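Local coordinates for nucleosome assembly protein (Plasmodium falciparum, PDB 5X7V) that probably binds histones as a nuclear-associated chaperone of the NAP family, assisting nucleosome assembly in the malaria parasite, at residues A[79-93]-A[170-182]. Sequence-based numbering, arbitrary orientation.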
ATOM      1  N   LEU A  79     -20.674  -7.864  -7.191  1.00 49.82           N
ATOM      2  CA  LEU A  79     -19.346  -7.380  -7.534  1.00 52.87           C
ATOM      3  C   LEU A  79     -18.344  -8.273  -6.839  1.00 52.21           C
ATOM      4  O   LEU A  79     -18.477  -8.520  -5.642  1.00 55.51           O
ATOM      5  CB  LEU A  79     -19.171  -5.923  -7.102  1.00 52.48           C
ATOM      6  CG  LEU A  79     -18.072  -5.014  -7.654  1.00 51.27           C
ATOM      7  CD1 LEU A  79     -18.390  -3.603  -7.209  1.00 49.82           C
ATOM      8  CD2 LEU A  79     -16.703  -5.427  -7.162  1.00 49.82           C
ATOM      9  N   ASP A  80     -17.349  -8.777  -7.558  1.00 52.20           N
ATOM     10  CA  ASP A  80     -16.376  -9.629  -6.883  1.00 52.05           C
ATOM     11  C   ASP A  80     -14.959  -9.391  -7.270  1.00 52.70           C
ATOM     12  O   ASP A  80     -14.619  -9.267  -8.435  1.00 53.69           O
ATOM     13  CB  ASP A  80     -16.703 -11.098  -7.084  1.00 51.99           C
ATOM     14  CG  ASP A  80     -17.816 -11.543  -6.172  1.00 58.05           C
ATOM     15  OD1 ASP A  80     -18.980 -11.234  -6.509  1.00 56.22           O
ATOM     16  OD2 ASP A  80     -17.538 -12.131  -5.094  1.00 58.38           O
ATOM     17  N   LEU A  81     -14.130  -9.327  -6.244  1.00 52.40           N
ATOM     18  CA  LEU A  81     -12.708  -9.232  -6.410  1.00 52.62           C
ATOM     19  C   LEU A  81     -12.167 -10.632  -6.240  1.00 52.22           C
ATOM     20  O   LEU A  81     -12.500 -11.309  -5.270  1.00 51.40           O
ATOM     21  CB  LEU A  81     -12.119  -8.268  -5.391  1.00 53.07           C
ATOM     22  CG  LEU A  81     -10.623  -8.047  -5.454  1.00 62.96           C
ATOM     23  CD1 LEU A  81     -10.268  -7.467  -6.794  1.00 74.53           C
ATOM     24  CD2 LEU A  81     -10.278  -7.095  -4.366  1.00 74.53           C
ATOM     25  N   LYS A  82     -11.429 -11.091  -7.247  1.00 58.64           N
ATOM     26  CA  LYS A  82     -10.528 -12.234  -7.107  1.00 55.47           C
ATOM     27  C   LYS A  82      -9.130 -11.650  -7.043  1.00 54.47           C
ATOM     28  O   LYS A  82      -8.528 -11.268  -8.057  1.00 52.70           O
ATOM     29  CB  LYS A  82     -10.657 -13.248  -8.244  1.00 52.08           C
ATOM     30  CG  LYS A  82     -11.969 -14.019  -8.238  1.00 62.36           C
ATOM     31  CD  LYS A  82     -12.140 -14.936  -7.022  1.00 65.98           C
ATOM     32  CE  LYS A  82     -13.626 -15.319  -6.801  1.00 67.86           C
ATOM     33  NZ  LYS A  82     -13.915 -15.923  -5.435  1.00 61.12           N
ATOM     34  N   ASP A  83      -8.644 -11.557  -5.818  1.00 56.05           N
ATOM     35  CA  ASP A  83      -7.391 -10.901  -5.544  1.00 55.48           C
ATOM     36  C   ASP A  83      -6.270 -11.905  -5.414  1.00 55.17           C
ATOM     37  O   ASP A  83      -6.506 -13.116  -5.295  1.00 54.08           O
ATOM     38  CB  ASP A  83      -7.502 -10.073  -4.271  1.00 57.29           C
ATOM     39  CG  ASP A  83      -6.507  -8.956  -4.234  1.00 67.99           C
ATOM     40  OD1 ASP A  83      -5.537  -9.048  -5.026  1.00 69.43           O
ATOM     41  OD2 ASP A  83      -6.684  -8.003  -3.431  1.00 69.60           O
ATOM     42  N   ASN A  84      -5.052 -11.380  -5.456  1.00 57.63           N
ATOM     43  CA  ASN A  84      -3.841 -12.164  -5.203  1.00 74.64           C
ATOM     44  C   ASN A  84      -3.783 -13.508  -5.953  1.00 73.58           C
ATOM     45  O   ASN A  84      -3.773 -14.577  -5.327  1.00 75.04           O
ATOM     46  CB  ASN A  84      -3.700 -12.426  -3.694  1.00 64.61           C
ATOM     47  CG  ASN A  84      -3.973 -11.185  -2.842  1.00 64.16           C
ATOM     48  OD1 ASN A  84      -3.362 -10.117  -3.032  1.00 63.49           O
ATOM     49  ND2 ASN A  84      -4.897 -11.326  -1.891  1.00 60.63           N
ATOM     50  N   MET A  85      -3.765 -13.455  -7.280  1.00 65.56           N
ATOM     51  CA  MET A  85      -3.707 -14.671  -8.080  1.00 68.86           C
ATOM     52  C   MET A  85      -2.253 -14.940  -8.449  1.00 76.61           C
ATOM     53  O   MET A  85      -1.743 -16.060  -8.336  1.00 71.61           O
ATOM     54  CB  MET A  85      -4.569 -14.529  -9.331  1.00 76.27           C
ATOM     55  CG  MET A  85      -5.908 -13.818  -9.089  1.00 64.32           C
ATOM     56  SD  MET A  85      -6.659 -13.347 -10.668  1.00 64.49           S
ATOM     57  CE  MET A  85      -5.295 -12.431 -11.396  1.00 56.90           C
ATOM     58  N   ASP A  86      -1.607 -13.878  -8.914  1.00 87.47           N
ATOM     59  CA  ASP A  86      -0.163 -13.803  -8.984  1.00 65.68           C
ATOM     60  C   ASP A  86       0.364 -13.331  -7.648  1.00 65.85           C
ATOM     61  O   ASP A  86      -0.377 -12.796  -6.821  1.00 70.43           O
ATOM     62  CB  ASP A  86       0.284 -12.849 -10.082  1.00 60.77           C
ATOM     63  CG  ASP A  86      -0.057 -13.367 -11.457  1.00 78.06           C
ATOM     64  OD1 ASP A  86      -0.343 -14.586 -11.565  1.00 88.87           O
ATOM     65  OD2 ASP A  86      -0.045 -12.573 -12.430  1.00 80.82           O
ATOM     66  N   ASN A  87       1.655 -13.543  -7.446  1.00 68.27           N
ATOM     67  CA  ASN A  87       2.387 -12.899  -6.372  1.00 65.20           C
ATOM     68  C   ASN A  87       2.965 -11.564  -6.878  1.00 60.79           C
ATOM     69  O   ASN A  87       4.075 -11.167  -6.528  1.00 53.10           O
ATOM     70  CB  ASN A  87       3.483 -13.830  -5.881  1.00 65.08           C
ATOM     71  CG  ASN A  87       3.563 -13.875  -4.403  1.00 68.69           C
ATOM     72  OD1 ASN A  87       3.524 -12.832  -3.738  1.00 72.27           O
ATOM     73  ND2 ASN A  87       3.608 -15.094  -3.851  1.00 65.97           N
ATOM     74  N   ASN A  88       2.180 -10.876  -7.704  1.00 66.93           N
ATOM     75  CA  ASN A  88       2.661  -9.742  -8.474  1.00 58.96           C
ATOM     76  C   ASN A  88       1.660  -8.612  -8.490  1.00 60.16           C
ATOM     77  O   ASN A  88       1.846  -7.614  -9.182  1.00 65.58           O
ATOM     78  CB  ASN A  88       2.960 -10.191  -9.898  1.00 67.58           C
ATOM     79  CG  ASN A  88       4.164 -11.100  -9.968  1.00 58.31           C
ATOM     80  OD1 ASN A  88       4.026 -12.323  -9.986  1.00 63.87           O
ATOM     81  ND2 ASN A  88       5.346 -10.508 -10.083  1.00 63.87           N
ATOM     82  N   GLY A  89       0.588  -8.787  -7.720  1.00 67.68           N
ATOM     83  CA  GLY A  89      -0.477  -7.809  -7.639  1.00 55.03           C
ATOM     84  C   GLY A  89      -1.496  -8.033  -8.725  1.00 53.20           C
ATOM     85  O   GLY A  89      -1.979  -7.099  -9.309  1.00 56.14           O
ATOM     86  N   SER A  90      -1.822  -9.278  -9.016  1.00 55.19           N
ATOM     87  CA  SER A  90      -2.772  -9.534 -10.087  1.00 62.98           C
ATOM     88  C   SER A  90      -4.179  -9.685  -9.529  1.00 66.57           C
ATOM     89  O   SER A  90      -4.335 -10.158  -8.400  1.00 71.50           O
ATOM     90  CB  SER A  90      -2.381 -10.788 -10.875  1.00 66.43           C
ATOM     91  OG  SER A  90      -1.257 -10.566 -11.695  1.00 59.67           O
ATOM     92  N   TYR A  91      -5.190  -9.288 -10.315  1.00 61.21           N
ATOM     93  CA  TYR A  91      -6.595  -9.442  -9.914  1.00 55.50           C
ATOM     94  C   TYR A  91      -7.630  -9.402 -11.051  1.00 55.30           C
ATOM     95  O   TYR A  91      -7.367  -8.928 -12.161  1.00 53.23           O
ATOM     96  CB  TYR A  91      -6.959  -8.370  -8.914  1.00 53.56           C
ATOM     97  CG  TYR A  91      -6.957  -6.972  -9.492  1.00 63.23           C
ATOM     98  CD1 TYR A  91      -5.774  -6.271  -9.670  1.00 63.56           C
ATOM     99  CD2 TYR A  91      -8.146  -6.339  -9.827  1.00 55.65           C
ATOM    100  CE1 TYR A  91      -5.776  -4.983 -10.175  1.00 54.68           C
ATOM    101  CE2 TYR A  91      -8.155  -5.052 -10.332  1.00 57.21           C
ATOM    102  CZ  TYR A  91      -6.965  -4.380 -10.503  1.00 58.62           C
ATOM    103  OH  TYR A  91      -6.981  -3.097 -11.007  1.00 59.42           O
ATOM    104  N   LYS A  92      -8.825  -9.879 -10.723  1.00 57.60           N
ATOM    105  CA  LYS A  92      -9.930  -9.993 -11.661  1.00 53.98           C
ATOM    106  C   LYS A  92     -11.225  -9.494 -10.997  1.00 55.55           C
ATOM    107  O   LYS A  92     -11.671 -10.044  -9.985  1.00 54.00           O
ATOM    108  CB  LYS A  92     -10.078 -11.444 -12.113  1.00 52.80           C
ATOM    109  CG  LYS A  92     -10.875 -11.631 -13.373  1.00 52.93           C
ATOM    110  CD  LYS A  92     -11.763 -12.857 -13.292  1.00 55.73           C
ATOM    111  CE  LYS A  92     -10.969 -14.135 -13.116  1.00 66.31           C
ATOM    112  NZ  LYS A  92     -10.369 -14.616 -14.425  1.00 78.75           N
ATOM    113  N   ILE A  93     -11.831  -8.449 -11.549  1.00 54.18           N
ATOM    114  CA  ILE A  93     -13.076  -7.947 -10.984  1.00 49.82           C
ATOM    115  C   ILE A  93     -14.246  -8.263 -11.913  1.00 53.55           C
ATOM    116  O   ILE A  93     -14.144  -8.121 -13.130  1.00 53.06           O
ATOM    117  CB  ILE A  93     -13.008  -6.449 -10.715  1.00 54.16           C
ATOM    118  CG1 ILE A  93     -11.947  -6.139  -9.667  1.00 53.53           C
ATOM    119  CG2 ILE A  93     -14.312  -5.948 -10.204  1.00 55.48           C
ATOM    120  CD1 ILE A  93     -11.767  -4.666  -9.440  1.00 49.82           C
ATOM    121  N   PRO A 170      -9.884   7.690 -13.380  1.00 60.91           N
ATOM    122  CA  PRO A 170      -9.883   6.862 -12.165  1.00 63.02           C
ATOM    123  C   PRO A 170      -9.805   5.350 -12.387  1.00 56.04           C
ATOM    124  O   PRO A 170     -10.643   4.756 -13.055  1.00 54.11           O
ATOM    125  CB  PRO A 170     -11.213   7.232 -11.504  1.00 56.18           C
ATOM    126  CG  PRO A 170     -11.421   8.632 -11.886  1.00 56.80           C
ATOM    127  CD  PRO A 170     -10.900   8.756 -13.292  1.00 63.50           C
ATOM    128  N   ASP A 171      -8.775   4.749 -11.806  1.00 58.29           N
ATOM    129  CA  ASP A 171      -8.636   3.301 -11.770  1.00 59.13           C
ATOM    130  C   ASP A 171      -9.676   2.662 -10.834  1.00 55.54           C
ATOM    131  O   ASP A 171      -9.423   2.483  -9.635  1.00 53.55           O
ATOM    132  CB  ASP A 171      -7.227   2.936 -11.320  1.00 61.31           C
ATOM    133  CG  ASP A 171      -6.810   1.567 -11.790  1.00 66.95           C
ATOM    134  OD1 ASP A 171      -7.712   0.747 -12.087  1.00 61.74           O
ATOM    135  OD2 ASP A 171      -5.580   1.324 -11.875  1.00 72.99           O
ATOM    136  N   VAL A 172     -10.843   2.339 -11.396  1.00 57.12           N
ATOM    137  CA  VAL A 172     -11.965   1.766 -10.642  1.00 57.94           C
ATOM    138  C   VAL A 172     -11.546   0.428 -10.061  1.00 54.10           C
ATOM    139  O   VAL A 172     -11.938   0.067  -8.954  1.00 54.10           O
ATOM    140  CB  VAL A 172     -13.238   1.589 -11.517  1.00 54.10           C
ATOM    141  CG1 VAL A 172     -14.349   0.924 -10.727  1.00 69.97           C
ATOM    142  CG2 VAL A 172     -13.706   2.925 -12.044  1.00 69.97           C
ATOM    143  N   GLY A 173     -10.715  -0.282 -10.815  1.00 53.86           N
ATOM    144  CA  GLY A 173     -10.094  -1.502 -10.337  1.00 54.91           C
ATOM    145  C   GLY A 173      -9.295  -1.322  -9.065  1.00 55.06           C
ATOM    146  O   GLY A 173      -9.519  -2.029  -8.088  1.00 57.55           O
ATOM    147  N   GLU A 174      -8.378  -0.362  -9.063  1.00 55.35           N
ATOM    148  CA  GLU A 174      -7.474  -0.202  -7.937  1.00 60.15           C
ATOM    149  C   GLU A 174      -8.177   0.355  -6.736  1.00 58.25           C
ATOM    150  O   GLU A 174      -7.903  -0.064  -5.627  1.00 58.72           O
ATOM    151  CB  GLU A 174      -6.300   0.694  -8.299  1.00 57.95           C
ATOM    152  CG  GLU A 174      -5.210  -0.041  -9.044  1.00 67.88           C
ATOM    153  CD  GLU A 174      -4.700  -1.267  -8.304  1.00 62.94           C
ATOM    154  OE1 GLU A 174      -4.141  -1.087  -7.201  1.00 63.82           O
ATOM    155  OE2 GLU A 174      -4.860  -2.397  -8.826  1.00 54.42           O
ATOM    156  N   LEU A 175      -9.071   1.311  -6.949  1.00 61.87           N
ATOM    157  CA  LEU A 175      -9.832   1.870  -5.844  1.00 56.25           C
ATOM    158  C   LEU A 175     -10.658   0.769  -5.198  1.00 54.89           C
ATOM    159  O   LEU A 175     -10.768   0.719  -3.984  1.00 55.01           O
ATOM    160  CB  LEU A 175     -10.752   3.002  -6.298  1.00 56.57           C
ATOM    161  CG  LEU A 175     -10.250   4.176  -7.132  1.00 56.15           C
ATOM    162  CD1 LEU A 175     -11.464   4.928  -7.609  1.00 61.48           C
ATOM    163  CD2 LEU A 175      -9.306   5.102  -6.371  1.00 56.49           C
ATOM    164  N   ILE A 176     -11.229  -0.118  -6.010  1.00 54.11           N
ATOM    165  CA  ILE A 176     -12.002  -1.228  -5.460  1.00 61.52           C
ATOM    166  C   ILE A 176     -11.113  -2.124  -4.610  1.00 54.60           C
ATOM    167  O   ILE A 176     -11.391  -2.334  -3.433  1.00 54.67           O
ATOM    168  CB  ILE A 176     -12.671  -2.092  -6.541  1.00 52.39           C
ATOM    169  CG1 ILE A 176     -13.949  -1.453  -7.061  1.00 51.71           C
ATOM    170  CG2 ILE A 176     -13.101  -3.382  -5.958  1.00 55.56           C
ATOM    171  CD1 ILE A 176     -14.507  -2.200  -8.248  1.00 51.56           C
ATOM    172  N   ARG A 177     -10.044  -2.636  -5.218  1.00 56.00           N
ATOM    173  CA  ARG A 177      -9.112  -3.543  -4.544  1.00 66.30           C
ATOM    174  C   ARG A 177      -8.574  -2.960  -3.255  1.00 55.63           C
ATOM    175  O   ARG A 177      -8.635  -3.606  -2.220  1.00 58.75           O
ATOM    176  CB  ARG A 177      -7.929  -3.899  -5.465  1.00 60.44           C
ATOM    177  CG  ARG A 177      -6.925  -4.906  -4.858  1.00 59.35           C
ATOM    178  CD  ARG A 177      -5.696  -5.152  -5.791  1.00 71.54           C
ATOM    179  NE  ARG A 177      -4.668  -4.097  -5.700  1.00 70.94           N
ATOM    180  CZ  ARG A 177      -3.755  -4.006  -4.724  1.00 78.29           C
ATOM    181  NH1 ARG A 177      -3.722  -4.897  -3.730  1.00 75.74           N
ATOM    182  NH2 ARG A 177      -2.871  -3.017  -4.732  1.00 73.01           N
ATOM    183  N   ARG A 178      -8.061  -1.734  -3.328  1.00 53.91           N
ATOM    184  CA  ARG A 178      -7.287  -1.146  -2.243  1.00 52.55           C
ATOM    185  C   ARG A 178      -8.105  -0.370  -1.229  1.00 51.58           C
ATOM    186  O   ARG A 178      -7.670  -0.184  -0.109  1.00 51.58           O
ATOM    187  CB  ARG A 178      -6.202  -0.227  -2.813  1.00 64.98           C
ATOM    188  CG  ARG A 178      -5.077  -0.955  -3.564  1.00 69.10           C
ATOM    189  CD  ARG A 178      -4.098   0.023  -4.216  1.00 78.64           C
ATOM    190  NE  ARG A 178      -3.333   0.820  -3.259  1.00 96.93           N
ATOM    191  CZ  ARG A 178      -2.585   1.869  -3.592  1.00110.25           C
ATOM    192  NH1 ARG A 178      -2.525   2.268  -4.855  1.00119.22           N
ATOM    193  NH2 ARG A 178      -1.916   2.538  -2.657  1.00121.66           N
ATOM    194  N   GLU A 179      -9.294   0.077  -1.599  1.00 55.50           N
ATOM    195  CA  GLU A 179     -10.044   0.933  -0.687  1.00 57.81           C
ATOM    196  C   GLU A 179     -11.458   0.474  -0.368  1.00 52.97           C
ATOM    197  O   GLU A 179     -11.893   0.638   0.769  1.00 55.98           O
ATOM    198  CB  GLU A 179     -10.080   2.356  -1.240  1.00 56.05           C
ATOM    199  CG  GLU A 179      -8.771   3.085  -0.996  1.00 61.90           C
ATOM    200  CD  GLU A 179      -8.729   4.455  -1.631  1.00 71.27           C
ATOM    201  OE1 GLU A 179      -9.178   5.447  -0.980  1.00 66.27           O
ATOM    202  OE2 GLU A 179      -8.223   4.520  -2.776  1.00 60.99           O
ATOM    203  N   ILE A 180     -12.164  -0.112  -1.335  1.00 51.90           N
ATOM    204  CA  ILE A 180     -13.592  -0.336  -1.160  1.00 52.28           C
ATOM    205  C   ILE A 180     -13.951  -1.777  -0.819  1.00 51.62           C
ATOM    206  O   ILE A 180     -14.842  -2.017  -0.007  1.00 51.58           O
ATOM    207  CB  ILE A 180     -14.382   0.083  -2.411  1.00 53.23           C
ATOM    208  CG1 ILE A 180     -14.201   1.562  -2.691  1.00 65.11           C
ATOM    209  CG2 ILE A 180     -15.868  -0.150  -2.213  1.00 65.11           C
ATOM    210  CD1 ILE A 180     -14.801   1.983  -3.997  1.00 78.64           C
ATOM    211  N   TRP A 181     -13.247  -2.726  -1.422  1.00 54.95           N
ATOM    212  CA  TRP A 181     -13.601  -4.143  -1.327  1.00 53.81           C
ATOM    213  C   TRP A 181     -13.598  -4.752   0.070  1.00 53.64           C
ATOM    214  O   TRP A 181     -14.447  -5.599   0.379  1.00 53.41           O
ATOM    215  CB  TRP A 181     -12.664  -4.969  -2.186  1.00 55.21           C
ATOM    216  CG  TRP A 181     -12.977  -6.421  -2.114  1.00 62.46           C
ATOM    217  CD1 TRP A 181     -12.241  -7.407  -1.497  1.00 61.31           C
ATOM    218  CD2 TRP A 181     -14.134  -7.062  -2.656  1.00 54.64           C
ATOM    219  NE1 TRP A 181     -12.875  -8.617  -1.642  1.00 55.48           N
ATOM    220  CE2 TRP A 181     -14.038  -8.431  -2.348  1.00 54.95           C
ATOM    221  CE3 TRP A 181     -15.237  -6.608  -3.378  1.00 51.41           C
ATOM    222  CZ2 TRP A 181     -14.999  -9.341  -2.734  1.00 53.05           C
ATOM    223  CZ3 TRP A 181     -16.186  -7.504  -3.753  1.00 51.67           C
ATOM    224  CH2 TRP A 181     -16.070  -8.854  -3.435  1.00 59.74           C
ATOM    225  N   HIS A 182     -12.639  -4.348   0.902  1.00 61.94           N
ATOM    226  CA  HIS A 182     -12.478  -4.942   2.231  1.00 53.19           C
ATOM    227  C   HIS A 182     -13.648  -4.606   3.141  1.00 53.66           C
ATOM    228  O   HIS A 182     -14.110  -5.452   3.917  1.00 54.50           O
ATOM    229  CB  HIS A 182     -11.161  -4.491   2.885  1.00 54.01           C
ATOM    230  CG  HIS A 182     -11.004  -4.970   4.299  1.00 61.76           C
ATOM    231  ND1 HIS A 182     -11.250  -4.159   5.389  1.00 60.20           N
ATOM    232  CD2 HIS A 182     -10.665  -6.182   4.801  1.00 57.59           C
ATOM    233  CE1 HIS A 182     -11.068  -4.851   6.502  1.00 56.87           C
ATOM    234  NE2 HIS A 182     -10.709  -6.078   6.174  1.00 64.83           N
TER
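Leu81 lies against the indole of Trp181, its CB 3.6 Å from the centroid of the five-membered ring and only 11° off the ring normal, a CH-pi contact made over the face. With CG of Leu81 anti to the backbone N (chi1 -179°), CD2 lies by the CG-CD1 bond, 3.5 Å from Trp181 CD1. The six-membered ring extends beneath the strand backbone: Leu81 N sits over the same flat surface, while Leu79 O lies in the ring plane at the edge, 3.1 Å from Trp181 CZ3. A broad, flat side chain can cover side chain and backbone together. Phe38 and Arg41 of the long helix 2-45 also meet this indole, Arg41 as a cation-pi partner, so Trp181 joins that helix, the sheet and the segment 170-182.

Helix 172-180 crosses strand 91-93 nearly at right angles (104°). Its apolar side presents Ile176, whose CD1 meets Ile93 CD1 at 3.9 Å and approaches Leu79 CD2 tip to tip. Gly173 lets the strand come close: Ile93 CD1 rests 3.7 Å from its CA, and Tyr91 OH occupies the space a side chain there would need.

Toward the hairpin loop the contact turns polar. Arg177 lays CD over one face of the Tyr91 ring, then bends at its third torsion into a salt bridge with Glu174 of its own helix; NE and NH2 both give weak hydrogen bonds to OE1 (NH2 to OE1 3.4 Å). Bent Glu174 brings OE2 obliquely to the Tyr91 ring near CE1. Asp83 packs its carboxylate against the aliphatic part of Arg177, the two planar groups steeply inclined.

Shape and burial of an apolar patch thus chiefly fasten helix to sheet; the salt bridge orders Arg177 on the helix, and Asp83 probably adds at most a weak attraction at the loop end.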